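Local structure of fructokinase (Silicibacter sp., 3C8U) at residues 65-68 with 69-73; 182-185 with 186-190; 86-89 with 90-94. The protein probably phosphorylates fructose or a related small molecule with ATP, as a putative sugar kinase built on a P-loop nucleoside-triphosphate-binding fold. All coordinates share one frame; numbering follows the deposited sequence.

Contact 1 of 3, residues 65-68 with 69-73; sequences NRLL and EPRGL
Leu68 O takes two backbone N-H groups from the residues that follow it, where the helix that opens with 65-68 runs out. Arg71 N reaches Leu68 O at 3.0 Å from above the carbonyl plane, 56° out of it, while Leu73 N comes in from the opposite face with a straighter bond. With Gly72 N bonded back to Glu69 O, this is a Schellman motif: Gly72 is the C-prime residue, and its positive phi (76°) turns the chain off the helix. One turn earlier, Glu69 N still donates to Asn65 O in regular helical fashion at 2.9 Å. The side chains follow this turn. Leu68 and Leu73 cross at about a right angle, Leu68 CD2 lying 3.9 Å from Leu73 CB, an apolar contact that spans the turn. On the outer side Leu67 and Arg71 run alongside each other, and Leu67 CB sits over one face of the guanidinium. Arg71 has CG anti to its carbonyl carbon (chi1 -77°) and is extended from there to NE, which carries its aliphatic part past Leu67 O. A water closes that side, giving a hydrogen to Leu67 O at 2.7 Å and taking one from Arg71 NE. Pro70, which has no N-H to offer, lays its CD 3.3 Å from Arg66 O. Further out, Asn65 OD1 bonds Lys77 and its ND2 bonds Asp111, while Arg66 NE pairs with Asp64. Leu67 O, through water, and Leu68 O, through two N-H groups, thus find donors although the regular i to i+4 pattern stops here.

Contact 2 of 3, residues 182-185 with 186-190; sequences RAQG and NDLAN
Leu188 folds back over the last turn of helix 176-184, its CB only 3.1 Å from Ala183 O and its CD1 4.0 Å from Gln184 CG; it also touches Met158 of helix 158-171. Gln184 and Leu188 lie side by side and point the same way; Gln184 CG flanks the leucine, and the chain, extended beyond it, takes NE2 on to Glu162. An unusual first torsion in Leu188, chi1 -97°, sets CG close to Ala183 O, where the backbone already holds CB. Leu188 N donates to Ala183 O at 3.0 Å, nearly in line with the carbonyl but bent at the hydrogen (135°), and gives Gly185 O a weak second bond. Asn186 has CG anti to the backbone N (chi1 -159°), directing its amide away from the junction: OD1 accepts a weak bond from Asn190 ND2, and ND2 donates to Lys77 O. Asp187 turns its carboxylate to a salt bridge with Arg168 on helix 158-171. Replacing Leu188 by an alanine would probably open a gap beside Gln184 CG and at Met158, leaving the glutamine stem freer to turn. Between the helices Gly185 is the N-cap, Gly185 O taking Ala189 N at 3.1 Å. Two waters bridge Arg182 O to the next helix, one to Asn186 N and one to Asp187 N. Backbone bonds and water thus supply early N-H groups of helix 186-195 with acceptors despite the break.

Contact 3 of 3, residues 86-89 with 90-94; sequences EGFQ and RLCHA
Helix 85-97 carries this contact over two of its turns, and the clearest side-chain meeting is a sulfur-aromatic one, Cys92 SG over the ring of Phe88. Cys92 SG lies 4.0 Å from the centroid of the Phe88 ring and 16° off the normal, displaced toward the rim, with CZ its nearest ring atom. Phe88 has CG anti to the backbone N (chi1 179°), and the ring thereby swings along the helix to bring its outer end near the sulfur one turn on. Leu91 CD2 comes obliquely to Phe88 CD1 at 4.5 Å. Both Phe88 and Leu91 also touch Phe61; Phe88 packs further on Met58 and Leu134 in loops, whereas Leu91 reaches Val101 and Tyr103 of strand 101-107, in the two-stranded antiparallel sheet. Regular i to i+4 bonds hold the frame: Arg90 N to Glu86 O, Leu91 N to Gly87 O, Cys92 N to Phe88 O at 3.0 Å, and His93 N to Gln89 O. On the exposed side Arg90 bends at chi3 and folds its guanidinium back over the previous turn. One face of that flat Arg90 group rests against Glu86 O, which lies 3.6 Å from its plane over its centre, and against Gly87 N nearer the rim; Arg90 NH2 lies 3.7 Å from Gly87 CA. A water accepts from Arg90 NH1 at 2.8 Å; its weak link onward to Glu86 OE1 is doubtful, since that side chain has two conformers. Gln89 and His93 run alongside each other, amide and ring planes 38° apart, Gln89 CG being 3.9 Å from His93 CD2. A second water, in the plane of the imidazole at its edge, joins His93 NE2 to Gln89 OE1.

Overall arrangement
All three contacts are local, made within one run of chain, and none touches another; contacts 1 and 2 come to about 7 Å at their nearest atoms, while contacts 2 and 3 stay about 15 Å apart. Contact 1 is a surface feature with Leu68 alone buried, whereas contacts 2 and 3 are partly buried. Contacts 1 and 2 lie where regular helix breaks off, and water or irregular backbone bonds serve the interrupted groups; within helix 85-97, contact 3 keeps regular bonds and divides into a buried sulfur-aromatic side and a polar one. Lys77 connects the first two: it bonds Asn65 and Asn186.

Contact 1 of 3, residues 65-68 with 69-73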
ATOM      1  N   ASN A  65       3.626  13.071 -13.621  1.00 21.66           N
ATOM      2  CA  ASN A  65       4.441  14.270 -13.398  1.00 20.48           C
ATOM      3  C   ASN A  65       3.893  15.480 -14.158  1.00 22.30           C
ATOM      4  O   ASN A  65       4.070  16.621 -13.751  1.00 22.94           O
ATOM      5  CB  ASN A  65       5.902  14.010 -13.813  1.00 22.33           C
ATOM      6  CG  ASN A  65       6.584  13.066 -12.896  1.00 23.32           C
ATOM      7  OD1 ASN A  65       6.044  12.741 -11.838  1.00 25.05           O
ATOM      8  ND2 ASN A  65       7.777  12.596 -13.276  1.00 24.94           N
ATOM      9  N   ARG A  66       3.201  15.209 -15.261  1.00 22.52           N
ATOM     10  CA  ARG A  66       2.738  16.279 -16.148  1.00 21.87           C
ATOM     11  C   ARG A  66       1.555  16.980 -15.502  1.00 22.22           C
ATOM     12  O   ARG A  66       1.215  18.102 -15.834  1.00 19.29           O
ATOM     13  CB  ARG A  66       2.383  15.768 -17.533  1.00 23.15           C
ATOM     14  CG  ARG A  66       1.014  15.170 -17.636  1.00 23.26           C
ATOM     15  CD  ARG A  66       0.818  14.593 -19.014  1.00 23.11           C
ATOM     16  NE  ARG A  66       1.584  13.362 -19.182  1.00 23.33           N
ATOM     17  CZ  ARG A  66       1.578  12.641 -20.296  1.00 25.82           C
ATOM     18  NH1 ARG A  66       0.837  13.028 -21.330  1.00 30.28           N
ATOM     19  NH2 ARG A  66       2.290  11.544 -20.389  1.00 28.12           N
ATOM     20  N   LEU A  67       0.963  16.315 -14.517  1.00 21.69           N
ATOM     21  CA  LEU A  67      -0.100  16.928 -13.733  1.00 20.94           C
ATOM     22  C   LEU A  67       0.489  17.569 -12.476  1.00 23.45           C
ATOM     23  O   LEU A  67       0.064  18.647 -12.055  1.00 22.80           O
ATOM     24  CB  LEU A  67      -1.185  15.919 -13.360  1.00 22.82           C
ATOM     25  CG  LEU A  67      -2.081  15.475 -14.511  1.00 17.68           C
ATOM     26  CD1 LEU A  67      -3.317  14.775 -13.988  1.00 17.27           C
ATOM     27  CD2 LEU A  67      -2.453  16.679 -15.335  1.00 21.17           C
ATOM     28  N   LEU A  68       1.450  16.869 -11.878  1.00 22.89           N
ATOM     29  CA  LEU A  68       2.017  17.292 -10.595  1.00 23.05           C
ATOM     30  C   LEU A  68       2.763  18.612 -10.735  1.00 25.96           C
ATOM     31  O   LEU A  68       2.677  19.510  -9.882  1.00 25.64           O
ATOM     32  CB  LEU A  68       2.969  16.222 -10.042  1.00 22.68           C
ATOM     33  CG  LEU A  68       2.337  14.901  -9.542  1.00 19.75           C
ATOM     34  CD1 LEU A  68       3.421  13.952  -9.010  1.00 19.53           C
ATOM     35  CD2 LEU A  68       1.273  15.181  -8.468  1.00 16.77           C
ATOM     36  N   GLU A  69       3.453  18.743 -11.855  1.00 25.95           N
ATOM     37  CA  GLU A  69       4.385  19.858 -12.055  0.50 28.25           C
ATOM     38  C   GLU A  69       3.695  21.224 -11.985  1.00 26.78           C
ATOM     39  O   GLU A  69       4.083  22.081 -11.214  1.00 24.75           O
ATOM     40  CB  GLU A  69       5.162  19.691 -13.371  0.50 29.47           C
ATOM     41  CG  GLU A  69       6.465  20.464 -13.424  0.50 33.17           C
ATOM     42  CD  GLU A  69       6.247  21.918 -13.688  0.50 36.11           C
ATOM     43  OE1 GLU A  69       5.233  22.253 -14.338  0.50 33.13           O
ATOM     44  OE2 GLU A  69       7.088  22.729 -13.241  0.50 42.41           O
ATOM     45  N   PRO A  70       2.663  21.419 -12.804  1.00 27.46           N
ATOM     46  CA  PRO A  70       2.002  22.718 -12.792  1.00 28.07           C
ATOM     47  C   PRO A  70       1.290  23.036 -11.473  1.00 26.40           C
ATOM     48  O   PRO A  70       0.862  24.183 -11.246  1.00 24.41           O
ATOM     49  CB  PRO A  70       0.989  22.636 -13.954  1.00 27.03           C
ATOM     50  CG  PRO A  70       1.149  21.281 -14.583  1.00 28.15           C
ATOM     51  CD  PRO A  70       2.304  20.588 -13.976  1.00 28.22           C
ATOM     52  N   ARG A  71       1.192  22.032 -10.619  1.00 27.58           N
ATOM     53  CA  ARG A  71       0.450  22.154  -9.341  1.00 27.18           C
ATOM     54  C   ARG A  71       1.407  22.395  -8.211  1.00 26.94           C
ATOM     55  O   ARG A  71       1.018  22.559  -7.050  1.00 30.26           O
ATOM     56  CB  ARG A  71      -0.341  20.894  -9.027  1.00 30.17           C
ATOM     57  CG  ARG A  71      -1.612  20.757  -9.825  1.00 35.08           C
ATOM     58  CD  ARG A  71      -2.300  19.427  -9.507  1.00 42.02           C
ATOM     59  NE  ARG A  71      -3.119  18.996 -10.637  1.00 52.79           N
ATOM     60  CZ  ARG A  71      -4.050  18.052 -10.579  1.00 57.08           C
ATOM     61  NH1 ARG A  71      -4.305  17.428  -9.437  1.00 62.40           N
ATOM     62  NH2 ARG A  71      -4.728  17.741 -11.672  1.00 60.45           N
ATOM     63  N   GLY A  72       2.670  22.394  -8.583  1.00 23.99           N
ATOM     64  CA  GLY A  72       3.750  22.634  -7.648  1.00 26.56           C
ATOM     65  C   GLY A  72       4.072  21.460  -6.738  1.00 27.23           C
ATOM     66  O   GLY A  72       4.816  21.604  -5.770  1.00 23.73           O
ATOM     67  N   LEU A  73       3.520  20.302  -7.094  1.00 27.31           N
ATOM     68  CA  LEU A  73       3.599  19.074  -6.276  1.00 26.31           C
ATOM     69  C   LEU A  73       4.742  18.113  -6.632  1.00 26.11           C
ATOM     70  O   LEU A  73       4.942  17.072  -6.000  1.00 25.74           O
ATOM     71  CB  LEU A  73       2.272  18.312  -6.359  1.00 25.22           C
ATOM     72  CG  LEU A  73       1.103  18.974  -5.646  1.00 29.09           C
ATOM     73  CD1 LEU A  73      -0.200  18.301  -6.056  1.00 26.14           C
ATOM     74  CD2 LEU A  73       1.338  18.949  -4.119  1.00 30.91           C
TER
HETATM   75  O   HOH W   1      -2.052  19.899 -13.274  1.00 41.91           O

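Contact 2 of 3, residues 182-185 with 186-190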
ATOM      1  N   ARG A 182      17.912  13.398   0.490  1.00 26.79           N
ATOM      2  CA  ARG A 182      16.787  13.010  -0.360  1.00 30.44           C
ATOM      3  C   ARG A 182      15.742  12.340   0.499  1.00 29.05           C
ATOM      4  O   ARG A 182      14.547  12.640   0.436  1.00 32.65           O
ATOM      5  CB  ARG A 182      17.256  12.063  -1.465  1.00 31.87           C
ATOM      6  CG  ARG A 182      16.203  11.667  -2.455  1.00 39.28           C
ATOM      7  CD  ARG A 182      15.781  12.843  -3.304  1.00 49.56           C
ATOM      8  NE  ARG A 182      15.041  12.376  -4.473  1.00 57.70           N
ATOM      9  CZ  ARG A 182      15.593  12.141  -5.662  1.00 64.70           C
ATOM     10  NH1 ARG A 182      16.894  12.358  -5.855  1.00 63.48           N
ATOM     11  NH2 ARG A 182      14.840  11.700  -6.663  1.00 68.15           N
ATOM     12  N   ALA A 183      16.213  11.409   1.300  1.00 28.51           N
ATOM     13  CA  ALA A 183      15.328  10.608   2.155  1.00 31.67           C
ATOM     14  C   ALA A 183      14.653  11.452   3.223  1.00 34.93           C
ATOM     15  O   ALA A 183      13.477  11.249   3.556  1.00 39.36           O
ATOM     16  CB  ALA A 183      16.087   9.482   2.813  1.00 28.34           C
ATOM     17  N   GLN A 184      15.427  12.380   3.770  1.00 33.08           N
ATOM     18  CA  GLN A 184      14.982  13.224   4.894  1.00 33.53           C
ATOM     19  C   GLN A 184      13.951  14.210   4.365  1.00 33.27           C
ATOM     20  O   GLN A 184      13.131  14.777   5.076  1.00 37.29           O
ATOM     21  CB  GLN A 184      16.148  13.921   5.619  1.00 32.71           C
ATOM     22  CG  GLN A 184      16.665  13.067   6.796  1.00 34.81           C
ATOM     23  CD  GLN A 184      17.954  13.585   7.445  1.00 38.78           C
ATOM     24  OE1 GLN A 184      18.434  14.675   7.127  1.00 45.18           O
ATOM     25  NE2 GLN A 184      18.524  12.791   8.362  1.00 38.23           N
ATOM     26  N   GLY A 185      13.971  14.362   3.068  1.00 32.57           N
ATOM     27  CA  GLY A 185      13.013  15.221   2.449  1.00 32.89           C
ATOM     28  C   GLY A 185      11.698  14.456   2.452  1.00 33.46           C
ATOM     29  O   GLY A 185      11.190  13.992   3.480  1.00 34.67           O
ATOM     30  N   ASN A 186      11.192  14.323   1.253  1.00 30.57           N
ATOM     31  CA  ASN A 186       9.885  13.715   0.956  1.00 29.93           C
ATOM     32  C   ASN A 186       9.530  12.463   1.775  1.00 29.79           C
ATOM     33  O   ASN A 186       8.643  12.475   2.646  1.00 30.24           O
ATOM     34  CB  ASN A 186       9.946  13.340  -0.528  1.00 31.39           C
ATOM     35  CG  ASN A 186       8.612  13.159  -1.170  1.00 35.36           C
ATOM     36  OD1 ASN A 186       7.552  13.512  -0.637  1.00 33.74           O
ATOM     37  ND2 ASN A 186       8.664  12.600  -2.377  1.00 40.59           N
ATOM     38  N   ASP A 187      10.169  11.362   1.401  1.00 28.80           N
ATOM     39  CA  ASP A 187       9.817  10.039   1.950  1.00 30.94           C
ATOM     40  C   ASP A 187       9.603  10.104   3.462  1.00 31.69           C
ATOM     41  O   ASP A 187       8.602   9.592   3.984  1.00 29.04           O
ATOM     42  CB  ASP A 187      10.847   8.974   1.582  1.00 29.58           C
ATOM     43  CG  ASP A 187      10.702   8.488   0.142  1.00 37.70           C
ATOM     44  OD1 ASP A 187       9.578   8.557  -0.391  1.00 39.19           O
ATOM     45  OD2 ASP A 187      11.708   8.038  -0.456  1.00 41.25           O
ATOM     46  N   LEU A 188      10.530  10.774   4.156  1.00 32.49           N
ATOM     47  CA  LEU A 188      10.534  10.758   5.641  1.00 33.14           C
ATOM     48  C   LEU A 188       9.459  11.692   6.180  1.00 32.29           C
ATOM     49  O   LEU A 188       8.875  11.436   7.224  1.00 29.61           O
ATOM     50  CB  LEU A 188      11.907  11.107   6.264  1.00 35.12           C
ATOM     51  CG  LEU A 188      12.851   9.962   6.700  1.00 39.20           C
ATOM     52  CD1 LEU A 188      13.815  10.502   7.774  1.00 37.69           C
ATOM     53  CD2 LEU A 188      12.143   8.690   7.222  1.00 28.22           C
ATOM     54  N   ALA A 189       9.195  12.765   5.437  1.00 29.18           N
ATOM     55  CA  ALA A 189       8.133  13.705   5.802  1.00 27.48           C
ATOM     56  C   ALA A 189       6.800  12.965   5.710  1.00 24.92           C
ATOM     57  O   ALA A 189       5.896  13.135   6.537  1.00 23.77           O
ATOM     58  CB  ALA A 189       8.127  14.958   4.880  1.00 27.52           C
ATOM     59  N   ASN A 190       6.712  12.110   4.706  1.00 23.11           N
ATOM     60  CA  ASN A 190       5.475  11.310   4.481  1.00 24.93           C
ATOM     61  C   ASN A 190       5.312  10.285   5.595  1.00 25.46           C
ATOM     62  O   ASN A 190       4.232  10.058   6.125  1.00 24.26           O
ATOM     63  CB  ASN A 190       5.506  10.622   3.109  1.00 20.13           C
ATOM     64  CG  ASN A 190       5.401  11.625   1.950  1.00 24.17           C
ATOM     65  OD1 ASN A 190       4.936  12.757   2.123  1.00 26.28           O
ATOM     66  ND2 ASN A 190       5.922  11.237   0.798  1.00 22.97           N
TER
HETATM   67  O   HOH W   2      12.460  11.131  -0.512  1.00 31.97           O
HETATM   68  O   HOH W   3      13.158  14.872  -0.993  1.00 35.66           O

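Contact 3 of 3, residues 86-89 with 90-94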
ATOM      1  N   GLU A  86      -9.632   9.549  -5.669  1.00 17.23           N
ATOM      2  CA  GLU A  86     -10.973   9.190  -6.117  0.50 16.74           C
ATOM      3  C   GLU A  86     -10.916   7.951  -7.024  1.00 18.64           C
ATOM      4  O   GLU A  86     -11.774   7.070  -6.949  1.00 17.04           O
ATOM      5  CB  GLU A  86     -11.692  10.369  -6.823  0.50 17.59           C
ATOM      6  CG  GLU A  86     -11.897  11.636  -5.973  0.50 17.61           C
ATOM      7  CD  GLU A  86     -12.937  12.614  -6.565  0.50 19.63           C
ATOM      8  OE1 GLU A  86     -14.124  12.242  -6.662  0.50 31.69           O
ATOM      9  OE2 GLU A  86     -12.572  13.749  -6.947  0.50 25.20           O
ATOM     10  N   GLY A  87      -9.895   7.882  -7.852  1.00 16.23           N
ATOM     11  CA  GLY A  87      -9.694   6.714  -8.735  1.00 17.58           C
ATOM     12  C   GLY A  87      -9.347   5.468  -7.952  1.00 17.58           C
ATOM     13  O   GLY A  87      -9.848   4.367  -8.222  1.00 16.08           O
ATOM     14  N   PHE A  88      -8.499   5.642  -6.949  1.00 16.44           N
ATOM     15  CA  PHE A  88      -8.109   4.490  -6.077  1.00 18.77           C
ATOM     16  C   PHE A  88      -9.343   4.014  -5.329  1.00 18.16           C
ATOM     17  O   PHE A  88      -9.605   2.822  -5.206  1.00 19.25           O
ATOM     18  CB  PHE A  88      -7.012   4.914  -5.093  1.00 18.10           C
ATOM     19  CG  PHE A  88      -6.567   3.818  -4.150  1.00 17.97           C
ATOM     20  CD1 PHE A  88      -6.149   2.580  -4.630  1.00 16.64           C
ATOM     21  CD2 PHE A  88      -6.569   4.036  -2.800  1.00 20.06           C
ATOM     22  CE1 PHE A  88      -5.729   1.595  -3.756  1.00 20.01           C
ATOM     23  CE2 PHE A  88      -6.144   3.056  -1.914  1.00 21.75           C
ATOM     24  CZ  PHE A  88      -5.739   1.830  -2.403  1.00 23.53           C
ATOM     25  N   GLN A  89     -10.095   4.968  -4.813  1.00 18.43           N
ATOM     26  CA  GLN A  89     -11.310   4.636  -4.071  1.00 18.83           C
ATOM     27  C   GLN A  89     -12.277   3.855  -4.966  1.00 19.63           C
ATOM     28  O   GLN A  89     -12.881   2.884  -4.533  1.00 18.13           O
ATOM     29  CB  GLN A  89     -11.985   5.884  -3.499  1.00 20.81           C
ATOM     30  CG  GLN A  89     -13.222   5.576  -2.682  1.00 17.69           C
ATOM     31  CD  GLN A  89     -13.745   6.804  -1.961  1.00 22.66           C
ATOM     32  OE1 GLN A  89     -13.919   6.809  -0.741  1.00 22.18           O
ATOM     33  NE2 GLN A  89     -13.981   7.860  -2.713  1.00 20.63           N
ATOM     34  N   ARG A  90     -12.376   4.285  -6.221  1.00 19.15           N
ATOM     35  CA  ARG A  90     -13.266   3.649  -7.189  1.00 19.23           C
ATOM     36  C   ARG A  90     -12.840   2.210  -7.441  1.00 19.04           C
ATOM     37  O   ARG A  90     -13.665   1.316  -7.564  1.00 18.47           O
ATOM     38  CB  ARG A  90     -13.343   4.432  -8.508  1.00 21.79           C
ATOM     39  CG  ARG A  90     -14.326   5.581  -8.460  1.00 27.77           C
ATOM     40  CD  ARG A  90     -14.596   6.231  -9.837  1.00 26.10           C
ATOM     41  NE  ARG A  90     -13.444   6.945 -10.347  1.00 33.17           N
ATOM     42  CZ  ARG A  90     -13.201   8.212 -10.048  1.00 32.34           C
ATOM     43  NH1 ARG A  90     -14.050   8.858  -9.257  1.00 33.20           N
ATOM     44  NH2 ARG A  90     -12.124   8.818 -10.535  1.00 26.05           N
ATOM     45  N   LEU A  91     -11.533   1.989  -7.495  1.00 19.26           N
ATOM     46  CA  LEU A  91     -10.987   0.625  -7.667  1.00 19.36           C
ATOM     47  C   LEU A  91     -11.357  -0.274  -6.503  1.00 19.65           C
ATOM     48  O   LEU A  91     -11.818  -1.406  -6.681  1.00 18.80           O
ATOM     49  CB  LEU A  91      -9.446   0.635  -7.851  1.00 20.13           C
ATOM     50  CG  LEU A  91      -8.758  -0.728  -7.627  1.00 22.83           C
ATOM     51  CD1 LEU A  91      -9.196  -1.773  -8.696  1.00 20.28           C
ATOM     52  CD2 LEU A  91      -7.275  -0.582  -7.609  1.00 25.49           C
ATOM     53  N   CYS A  92     -11.142   0.246  -5.300  1.00 18.25           N
ATOM     54  CA  CYS A  92     -11.451  -0.510  -4.085  1.00 22.65           C
ATOM     55  C   CYS A  92     -12.910  -0.983  -4.096  1.00 20.64           C
ATOM     56  O   CYS A  92     -13.220  -2.167  -3.796  1.00 17.20           O
ATOM     57  CB  CYS A  92     -11.161   0.320  -2.835  1.00 21.81           C
ATOM     58  SG  CYS A  92      -9.379   0.568  -2.602  1.00 21.34           S
ATOM     59  N   HIS A  93     -13.785  -0.076  -4.494  1.00 19.32           N
ATOM     60  CA  HIS A  93     -15.219  -0.421  -4.591  1.00 19.98           C
ATOM     61  C   HIS A  93     -15.483  -1.476  -5.652  1.00 22.90           C
ATOM     62  O   HIS A  93     -16.251  -2.437  -5.420  1.00 21.36           O
ATOM     63  CB  HIS A  93     -16.112   0.797  -4.739  1.00 21.62           C
ATOM     64  CG  HIS A  93     -16.254   1.571  -3.462  1.00 25.03           C
ATOM     65  ND1 HIS A  93     -16.805   1.025  -2.316  1.00 24.62           N
ATOM     66  CD2 HIS A  93     -15.905   2.842  -3.140  1.00 29.49           C
ATOM     67  CE1 HIS A  93     -16.780   1.926  -1.346  1.00 28.87           C
ATOM     68  NE2 HIS A  93     -16.240   3.034  -1.816  1.00 24.76           N
ATOM     69  N   ALA A  94     -14.816  -1.328  -6.795  1.00 21.21           N
ATOM     70  CA  ALA A  94     -15.037  -2.233  -7.949  1.00 19.49           C
ATOM     71  C   ALA A  94     -14.603  -3.657  -7.589  1.00 20.51           C
ATOM     72  O   ALA A  94     -15.241  -4.644  -7.957  1.00 21.37           O
ATOM     73  CB  ALA A  94     -14.286  -1.755  -9.213  1.00 17.73           C
TER
HETATM   74  O   HOH W   4     -13.797  11.614  -9.446  1.00 29.40           O
HETATM   75  O   HOH W   5     -15.683   5.157  -0.073  1.00 29.15           O